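Local coordinates for regulatory Subunit of Protein Kinase A (cAMP-dependent) from Euglena gracilis (Euglena gracilis, PDB 6RSX) that binds cyclic AMP in two cyclic nucleotide-binding domains and, by its name and family, probably regulates the catalytic subunit of a protein kinase A, at residues A[34-39]-A[56-62]; A[41-45]-A[80-84]. All coordinates share one frame; numbering follows the deposited sequence.

Contact 1. Residues A[34-39]-A[56-62]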
ATOM      1  N   ARG A  34      -5.135  15.630  15.624  1.00 37.43           N
ATOM      2  CA  ARG A  34      -4.210  14.608  16.080  1.00 40.51           C
ATOM      3  C   ARG A  34      -4.417  13.279  15.355  1.00 41.92           C
ATOM      4  O   ARG A  34      -3.451  12.639  14.915  1.00 40.42           O
ATOM      5  CB  ARG A  34      -4.377  14.443  17.582  1.00 42.00           C
ATOM      6  CG  ARG A  34      -3.423  13.490  18.164  1.00 39.22           C
ATOM      7  CD  ARG A  34      -3.460  13.505  19.688  1.00 42.10           C
ATOM      8  NE  ARG A  34      -2.803  12.299  20.203  1.00 43.10           N
ATOM      9  CZ  ARG A  34      -3.015  11.788  21.405  1.00 43.00           C
ATOM     10  NH1 ARG A  34      -3.891  12.368  22.239  1.00 48.15           N
ATOM     11  NH2 ARG A  34      -2.401  10.665  21.767  1.00 40.96           N
ATOM     12  N   ILE A  35      -5.669  12.834  15.224  1.00 39.64           N
ATOM     13  CA  ILE A  35      -5.918  11.607  14.480  1.00 37.71           C
ATOM     14  C   ILE A  35      -5.494  11.759  13.028  1.00 39.76           C
ATOM     15  O   ILE A  35      -4.833  10.874  12.456  1.00 40.13           O
ATOM     16  CB  ILE A  35      -7.402  11.206  14.623  1.00 36.31           C
ATOM     17  CG1 ILE A  35      -7.657  10.796  16.060  1.00 36.13           C
ATOM     18  CG2 ILE A  35      -7.739  10.091  13.654  1.00 40.66           C
ATOM     19  CD1 ILE A  35      -9.161  10.720  16.412  1.00 36.32           C
ATOM     20  N   GLU A  36      -5.837  12.899  12.409  1.00 40.09           N
ATOM     21  CA  GLU A  36      -5.450  13.139  11.024  1.00 45.06           C
ATOM     22  C   GLU A  36      -3.944  13.017  10.842  1.00 39.97           C
ATOM     23  O   GLU A  36      -3.481  12.447   9.849  1.00 40.88           O
ATOM     24  CB  GLU A  36      -5.917  14.522  10.568  1.00 46.51           C
ATOM     25  CG  GLU A  36      -7.410  14.679  10.456  1.00 59.60           C
ATOM     26  CD  GLU A  36      -7.810  16.087  10.045  1.00 74.07           C
ATOM     27  OE1 GLU A  36      -6.911  16.904   9.743  1.00 81.36           O
ATOM     28  OE2 GLU A  36      -9.025  16.376  10.028  1.00 81.41           O
ATOM     29  N   LYS A  37      -3.165  13.544  11.792  1.00 38.23           N
ATOM     30  CA  LYS A  37      -1.700  13.478  11.671  1.00 39.85           C
ATOM     31  C   LYS A  37      -1.231  12.036  11.640  1.00 38.60           C
ATOM     32  O   LYS A  37      -0.356  11.652  10.845  1.00 37.90           O
ATOM     33  CB  LYS A  37      -1.049  14.204  12.849  1.00 53.08           C
ATOM     34  CG  LYS A  37      -0.642  15.648  12.583  1.00 59.32           C
ATOM     35  CD  LYS A  37      -0.601  16.451  13.891  1.00 62.81           C
ATOM     36  CE  LYS A  37       0.397  15.868  14.887  1.00 64.74           C
ATOM     37  NZ  LYS A  37       1.835  16.006  14.494  1.00 56.14           N
ATOM     38  N   CYS A  38      -1.821  11.221  12.512  1.00 40.22           N
ATOM     39  CA  CYS A  38      -1.493   9.810  12.584  1.00 39.37           C
ATOM     40  C   CYS A  38      -1.929   9.075  11.312  1.00 38.06           C
ATOM     41  O   CYS A  38      -1.165   8.277  10.764  1.00 39.93           O
ATOM     42  CB  CYS A  38      -2.138   9.242  13.857  1.00 41.57           C
ATOM     43  SG  CYS A  38      -1.978   7.483  14.084  1.00 41.64           S
ATOM     44  N   LEU A  39      -3.132   9.358  10.797  1.00 38.36           N
ATOM     45  CA  LEU A  39      -3.692   8.618   9.667  1.00 37.59           C
ATOM     46  C   LEU A  39      -3.154   9.057   8.316  1.00 44.95           C
ATOM     47  O   LEU A  39      -3.414   8.387   7.307  1.00 38.11           O
ATOM     48  CB  LEU A  39      -5.216   8.743   9.650  1.00 41.21           C
ATOM     49  CG  LEU A  39      -5.941   8.245  10.911  1.00 42.34           C
ATOM     50  CD1 LEU A  39      -7.420   8.258  10.654  1.00 44.08           C
ATOM     51  CD2 LEU A  39      -5.512   6.837  11.368  1.00 37.76           C
ATOM     52  N   VAL A  56     -14.753   8.222  11.931  1.00 42.34           N
ATOM     53  CA  VAL A  56     -13.427   7.919  12.456  1.00 38.38           C
ATOM     54  C   VAL A  56     -13.022   8.956  13.495  1.00 35.86           C
ATOM     55  O   VAL A  56     -12.601   8.612  14.598  1.00 36.03           O
ATOM     56  CB  VAL A  56     -12.407   7.837  11.310  1.00 39.33           C
ATOM     57  CG1 VAL A  56     -10.989   7.682  11.877  1.00 38.93           C
ATOM     58  CG2 VAL A  56     -12.743   6.698  10.390  1.00 39.16           C
ATOM     59  N   TYR A  57     -13.169  10.253  13.169  1.00 36.53           N
ATOM     60  CA  TYR A  57     -12.651  11.272  14.067  1.00 39.84           C
ATOM     61  C   TYR A  57     -13.419  11.350  15.369  1.00 38.89           C
ATOM     62  O   TYR A  57     -12.878  11.865  16.358  1.00 41.37           O
ATOM     63  CB  TYR A  57     -12.668  12.648  13.415  1.00 42.00           C
ATOM     64  CG  TYR A  57     -11.784  12.742  12.208  1.00 40.23           C
ATOM     65  CD1 TYR A  57     -10.509  12.186  12.208  1.00 38.38           C
ATOM     66  CD2 TYR A  57     -12.234  13.369  11.057  1.00 46.08           C
ATOM     67  CE1 TYR A  57      -9.683  12.287  11.069  1.00 44.91           C
ATOM     68  CE2 TYR A  57     -11.413  13.476   9.920  1.00 48.23           C
ATOM     69  CZ  TYR A  57     -10.154  12.930   9.937  1.00 47.06           C
ATOM     70  OH  TYR A  57      -9.359  13.040   8.809  1.00 54.92           O
ATOM     71  N   SER A  58     -14.672  10.896  15.393  1.00 40.46           N
ATOM     72  CA  SER A  58     -15.418  10.895  16.637  1.00 37.35           C
ATOM     73  C   SER A  58     -15.328   9.572  17.398  1.00 40.10           C
ATOM     74  O   SER A  58     -15.576   9.561  18.610  1.00 40.36           O
ATOM     75  CB  SER A  58     -16.899  11.245  16.369  1.00 44.92           C
ATOM     76  OG  SER A  58     -17.580  10.214  15.666  1.00 47.25           O
ATOM     77  N   SER A  59     -14.958   8.477  16.724  1.00 37.41           N
ATOM     78  CA  SER A  59     -14.976   7.136  17.300  1.00 36.89           C
ATOM     79  C   SER A  59     -13.612   6.610  17.729  1.00 36.35           C
ATOM     80  O   SER A  59     -13.547   5.812  18.669  1.00 38.03           O
ATOM     81  CB  SER A  59     -15.574   6.132  16.297  1.00 38.89           C
ATOM     82  OG  SER A  59     -16.932   6.452  15.983  1.00 44.24           O
ATOM     83  N   MET A  60     -12.515   6.972  17.049  1.00 36.41           N
ATOM     84  CA  MET A  60     -11.247   6.345  17.420  1.00 32.37           C
ATOM     85  C   MET A  60     -10.873   6.684  18.856  1.00 30.91           C
ATOM     86  O   MET A  60     -11.134   7.790  19.347  1.00 35.28           O
ATOM     87  CB  MET A  60     -10.123   6.777  16.462  1.00 34.70           C
ATOM     88  CG  MET A  60     -10.055   5.891  15.278  1.00 39.96           C
ATOM     89  SD  MET A  60      -8.612   6.221  14.267  1.00 41.23           S
ATOM     90  CE  MET A  60      -8.003   4.533  14.129  1.00 48.03           C
ATOM     91  N   PHE A  61     -10.267   5.728  19.545  1.00 31.51           N
ATOM     92  CA  PHE A  61      -9.848   5.912  20.923  1.00 34.01           C
ATOM     93  C   PHE A  61      -8.382   5.512  21.117  1.00 35.76           C
ATOM     94  O   PHE A  61      -7.812   4.720  20.353  1.00 32.45           O
ATOM     95  CB  PHE A  61     -10.737   5.112  21.897  1.00 34.34           C
ATOM     96  CG  PHE A  61     -10.837   3.631  21.595  1.00 32.04           C
ATOM     97  CD1 PHE A  61     -11.731   3.154  20.632  1.00 37.44           C
ATOM     98  CD2 PHE A  61     -10.068   2.727  22.289  1.00 37.74           C
ATOM     99  CE1 PHE A  61     -11.845   1.762  20.368  1.00 37.12           C
ATOM    100  CE2 PHE A  61     -10.174   1.338  22.040  1.00 43.93           C
ATOM    101  CZ  PHE A  61     -11.066   0.867  21.088  1.00 35.66           C
ATOM    102  N   GLU A  62      -7.795   6.047  22.189  1.00 37.30           N
ATOM    103  CA  GLU A  62      -6.364   5.865  22.476  1.00 36.82           C
ATOM    104  C   GLU A  62      -6.134   4.569  23.238  1.00 39.57           C
ATOM    105  O   GLU A  62      -6.931   4.177  24.107  1.00 37.22           O
ATOM    106  CB  GLU A  62      -5.827   7.024  23.318  1.00 45.05           C
ATOM    107  CG  GLU A  62      -5.934   8.366  22.672  1.00 45.76           C
ATOM    108  CD  GLU A  62      -5.440   9.495  23.581  1.00 55.40           C
ATOM    109  OE1 GLU A  62      -6.209  10.456  23.805  1.00 62.16           O
ATOM    110  OE2 GLU A  62      -4.291   9.415  24.073  1.00 49.80           O
TER
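Arg-34 and Glu-62 form a salt bridge, NH2 of Arg-34 lying 3.2 Å from OE2 of Glu-62. The bond is weak and bent, 142° at the hydrogen, and the guanidinium and carboxylate planes stand 76° apart, so the two groups do not pair flat. Arg-34 sends CG anti to its own N (chi1 -176°) and stays extended as far as NE, which carries the guanidinium off the helix toward Glu-62 near the start of strand 61-65. Its stronger partner is Glu-85, which takes NE in a second salt bridge.

Tyr-57 turns the edge of its ring to Ile-35, with Glu-36 crossing its phenol end at about a right angle. CG2 of Ile-35 lies 3.8 Å from CD1 of Tyr-57, and CG of Glu-36 3.3 Å from CZ of Tyr-57. Replacing Tyr-57 by an alanine is likely to open a gap beside Ile-35 and leave the aliphatic part of Glu-36 without its aromatic neighbour. Beyond the ring the packing is apolar: CG2 of Ile-35 also reaches SD of Met-60 at 4.0 Å, and Leu-39 and Val-56 come tip to tip, CD1 of Leu-39 to CG1 of Val-56 at 3.8 Å.

Met-60 is where the chain leaves helix 50-59 for strand 61-65, so helix 29-39 packs across the junction of the two. Helices 29-39, 43-46 and 50-59 are consistent with the N3A motif that opens protein kinase A cyclic nucleotide-binding domains. Phe-45 touches Leu-39, Val-56 and Met-60, Val-83 of strand 80-84 adjoins Leu-39 and Met-60, and Trp-137 of strand 134-140 touches Arg-34 and Glu-62.

Contact 2. Residues A[41-45]-A[80-84]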
ATOM      1  N   GLY A  41      -1.172   9.181   5.181  1.00 43.41           N
ATOM      2  CA  GLY A  41      -0.357   8.168   4.554  1.00 49.55           C
ATOM      3  C   GLY A  41      -0.805   6.737   4.776  1.00 45.59           C
ATOM      4  O   GLY A  41      -0.306   5.843   4.088  1.00 47.77           O
ATOM      5  N   ASN A  42      -1.734   6.466   5.714  1.00 38.03           N
ATOM      6  CA  ASN A  42      -2.267   5.112   5.789  1.00 34.39           C
ATOM      7  C   ASN A  42      -3.308   4.926   4.683  1.00 36.28           C
ATOM      8  O   ASN A  42      -4.309   5.640   4.647  1.00 37.29           O
ATOM      9  CB  ASN A  42      -2.878   4.846   7.172  1.00 35.21           C
ATOM     10  CG  ASN A  42      -3.411   3.439   7.299  1.00 43.10           C
ATOM     11  OD1 ASN A  42      -4.432   3.132   6.707  1.00 41.98           O
ATOM     12  ND2 ASN A  42      -2.727   2.574   8.076  1.00 35.15           N
ATOM     13  N   ILE A  43      -3.117   3.935   3.807  1.00 38.32           N
ATOM     14  CA  ILE A  43      -3.959   3.920   2.618  1.00 39.61           C
ATOM     15  C   ILE A  43      -5.391   3.514   2.944  1.00 42.93           C
ATOM     16  O   ILE A  43      -6.323   3.964   2.272  1.00 46.30           O
ATOM     17  CB  ILE A  43      -3.385   3.028   1.504  1.00 52.35           C
ATOM     18  CG1 ILE A  43      -4.161   3.273   0.202  1.00 60.35           C
ATOM     19  CG2 ILE A  43      -3.456   1.585   1.855  1.00 46.50           C
ATOM     20  CD1 ILE A  43      -3.990   4.696  -0.381  1.00 60.93           C
ATOM     21  N   LEU A  44      -5.607   2.711   3.993  1.00 40.69           N
ATOM     22  CA  LEU A  44      -6.980   2.291   4.295  1.00 40.58           C
ATOM     23  C   LEU A  44      -7.860   3.472   4.658  1.00 46.48           C
ATOM     24  O   LEU A  44      -9.046   3.482   4.323  1.00 48.22           O
ATOM     25  CB  LEU A  44      -6.997   1.261   5.411  1.00 38.24           C
ATOM     26  CG  LEU A  44      -6.336  -0.047   5.032  1.00 42.41           C
ATOM     27  CD1 LEU A  44      -6.283  -0.964   6.234  1.00 48.72           C
ATOM     28  CD2 LEU A  44      -7.086  -0.716   3.870  1.00 48.55           C
ATOM     29  N   PHE A  45      -7.305   4.485   5.317  1.00 49.57           N
ATOM     30  CA  PHE A  45      -8.109   5.637   5.695  1.00 47.87           C
ATOM     31  C   PHE A  45      -8.141   6.703   4.624  1.00 53.53           C
ATOM     32  O   PHE A  45      -9.130   7.432   4.528  1.00 52.38           O
ATOM     33  CB  PHE A  45      -7.607   6.227   7.017  1.00 46.67           C
ATOM     34  CG  PHE A  45      -7.836   5.341   8.199  1.00 46.88           C
ATOM     35  CD1 PHE A  45      -6.904   4.376   8.568  1.00 43.48           C
ATOM     36  CD2 PHE A  45      -9.008   5.454   8.948  1.00 38.53           C
ATOM     37  CE1 PHE A  45      -7.121   3.552   9.659  1.00 45.16           C
ATOM     38  CE2 PHE A  45      -9.221   4.649  10.050  1.00 41.23           C
ATOM     39  CZ  PHE A  45      -8.290   3.682  10.401  1.00 46.64           C
ATOM     40  N   ASN A  80     -10.351  -5.149  18.110  1.00 31.05           N
ATOM     41  CA  ASN A  80     -10.118  -3.818  17.557  1.00 33.24           C
ATOM     42  C   ASN A  80      -9.218  -3.838  16.322  1.00 31.41           C
ATOM     43  O   ASN A  80      -8.539  -4.825  16.025  1.00 30.28           O
ATOM     44  CB  ASN A  80      -9.458  -2.902  18.601  1.00 34.87           C
ATOM     45  CG  ASN A  80     -10.294  -2.745  19.875  1.00 37.15           C
ATOM     46  OD1 ASN A  80     -11.508  -2.518  19.834  1.00 35.64           O
ATOM     47  ND2 ASN A  80      -9.624  -2.847  21.020  1.00 37.17           N
ATOM     48  N   PHE A  81      -9.275  -2.731  15.585  1.00 27.96           N
ATOM     49  CA  PHE A  81      -8.338  -2.395  14.525  1.00 29.59           C
ATOM     50  C   PHE A  81      -7.483  -1.213  14.989  1.00 32.35           C
ATOM     51  O   PHE A  81      -8.005  -0.277  15.615  1.00 33.05           O
ATOM     52  CB  PHE A  81      -9.128  -2.061  13.255  1.00 30.20           C
ATOM     53  CG  PHE A  81      -8.292  -1.559  12.124  1.00 31.24           C
ATOM     54  CD1 PHE A  81      -7.456  -2.405  11.440  1.00 31.06           C
ATOM     55  CD2 PHE A  81      -8.500  -0.298  11.642  1.00 36.68           C
ATOM     56  CE1 PHE A  81      -6.688  -1.944  10.314  1.00 33.09           C
ATOM     57  CE2 PHE A  81      -7.757   0.169  10.537  1.00 41.58           C
ATOM     58  CZ  PHE A  81      -6.892  -0.673   9.864  1.00 34.39           C
ATOM     59  N   TYR A  82      -6.164  -1.261  14.724  1.00 28.55           N
ATOM     60  CA  TYR A  82      -5.240  -0.307  15.330  1.00 30.73           C
ATOM     61  C   TYR A  82      -4.425   0.434  14.277  1.00 29.92           C
ATOM     62  O   TYR A  82      -4.068  -0.134  13.236  1.00 27.26           O
ATOM     63  CB  TYR A  82      -4.232  -1.008  16.282  1.00 29.20           C
ATOM     64  CG  TYR A  82      -4.900  -1.691  17.469  1.00 30.97           C
ATOM     65  CD1 TYR A  82      -5.180  -0.972  18.621  1.00 33.73           C
ATOM     66  CD2 TYR A  82      -5.171  -3.066  17.450  1.00 32.77           C
ATOM     67  CE1 TYR A  82      -5.767  -1.581  19.735  1.00 35.94           C
ATOM     68  CE2 TYR A  82      -5.765  -3.687  18.546  1.00 29.64           C
ATOM     69  CZ  TYR A  82      -6.043  -2.944  19.690  1.00 34.42           C
ATOM     70  OH  TYR A  82      -6.599  -3.526  20.794  1.00 36.69           O
ATOM     71  N   VAL A  83      -4.119   1.700  14.572  1.00 26.64           N
ATOM     72  CA  VAL A  83      -3.061   2.439  13.846  1.00 26.11           C
ATOM     73  C   VAL A  83      -2.030   2.923  14.857  1.00 27.61           C
ATOM     74  O   VAL A  83      -2.372   3.493  15.890  1.00 29.71           O
ATOM     75  CB  VAL A  83      -3.632   3.633  13.041  1.00 33.68           C
ATOM     76  CG1 VAL A  83      -2.524   4.323  12.176  1.00 31.74           C
ATOM     77  CG2 VAL A  83      -4.796   3.206  12.142  1.00 35.71           C
ATOM     78  N   ILE A  84      -0.741   2.756  14.536  1.00 30.19           N
ATOM     79  CA  ILE A  84       0.309   3.188  15.445  1.00 30.78           C
ATOM     80  C   ILE A  84       0.454   4.709  15.367  1.00 29.92           C
ATOM     81  O   ILE A  84       0.597   5.276  14.276  1.00 31.56           O
ATOM     82  CB  ILE A  84       1.642   2.509  15.085  1.00 30.84           C
ATOM     83  CG1 ILE A  84       1.531   0.978  15.295  1.00 30.53           C
ATOM     84  CG2 ILE A  84       2.734   3.098  15.971  1.00 30.24           C
ATOM     85  CD1 ILE A  84       2.815   0.183  14.874  1.00 31.88           C
TER
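Phe-45 and Phe-81 meet through their outer ring atoms where the short helix 43-46 packs on strand 80-84, part of the antiparallel beta-barrel (jelly roll) of the first cyclic nucleotide-binding domain. The side chains point in opposing directions and pass alongside one another. Their planes are 26° apart and their centroids 5.9 Å, so neither ring lies over the face of the other; CE1 and CZ of Phe-45 both touch the edge of Phe-81 at CE2, with CE1 of Phe-45 3.6 Å from that atom. The same CE1 of Phe-45 presses on CG2 of Val-83 at 3.4 Å, and this methyl approaches the Phe-45 ring obliquely. With CG anti to the backbone N (chi1 174°), the Phe-81 ring points to the helix, and its CZ meets CD1 of Leu-44, 3.7 Å away.

All of this is buried. Phe-144 and Leu-148 pack on Phe-81, whose side chain lies about 6 Å from the bound cyclic AMP.

The helix end that presents Leu-44 and Phe-45 is capped by Asn-42. Its ND2 is held by Gly-110 O and Ser-112 OG, in and beside strand 112-113, which ties the cap to the sheet. The other amide atom, OD1 of Asn-42, takes two weak bonds, one from N of Phe-45 and a shorter one from N of Leu-44 at 3.0 Å.

Contact 1 lies nearer the surface, its centre about 20 Å from that of the chain, whereas contact 2 is fully buried, its centre about 11 Å from the same point. Their chemistry follows: a charged pair and a tyrosine border the apolar patch in 34-39 with 56-62, while 41-45 with 80-84 is joined by aromatic and aliphatic packing, with the Asn-42 amide capping the helix and reaching the sheet. Both reach the same four-stranded sheet, contact 1 at 61-65, one of its outermost strands, and contact 2 at the inner strand 80-84. They touch directly, CD1 of Leu-39 lying 3.6 Å from CD2 of Phe-45, so three successive helices and the sheet share one continuous hydrophobic layer.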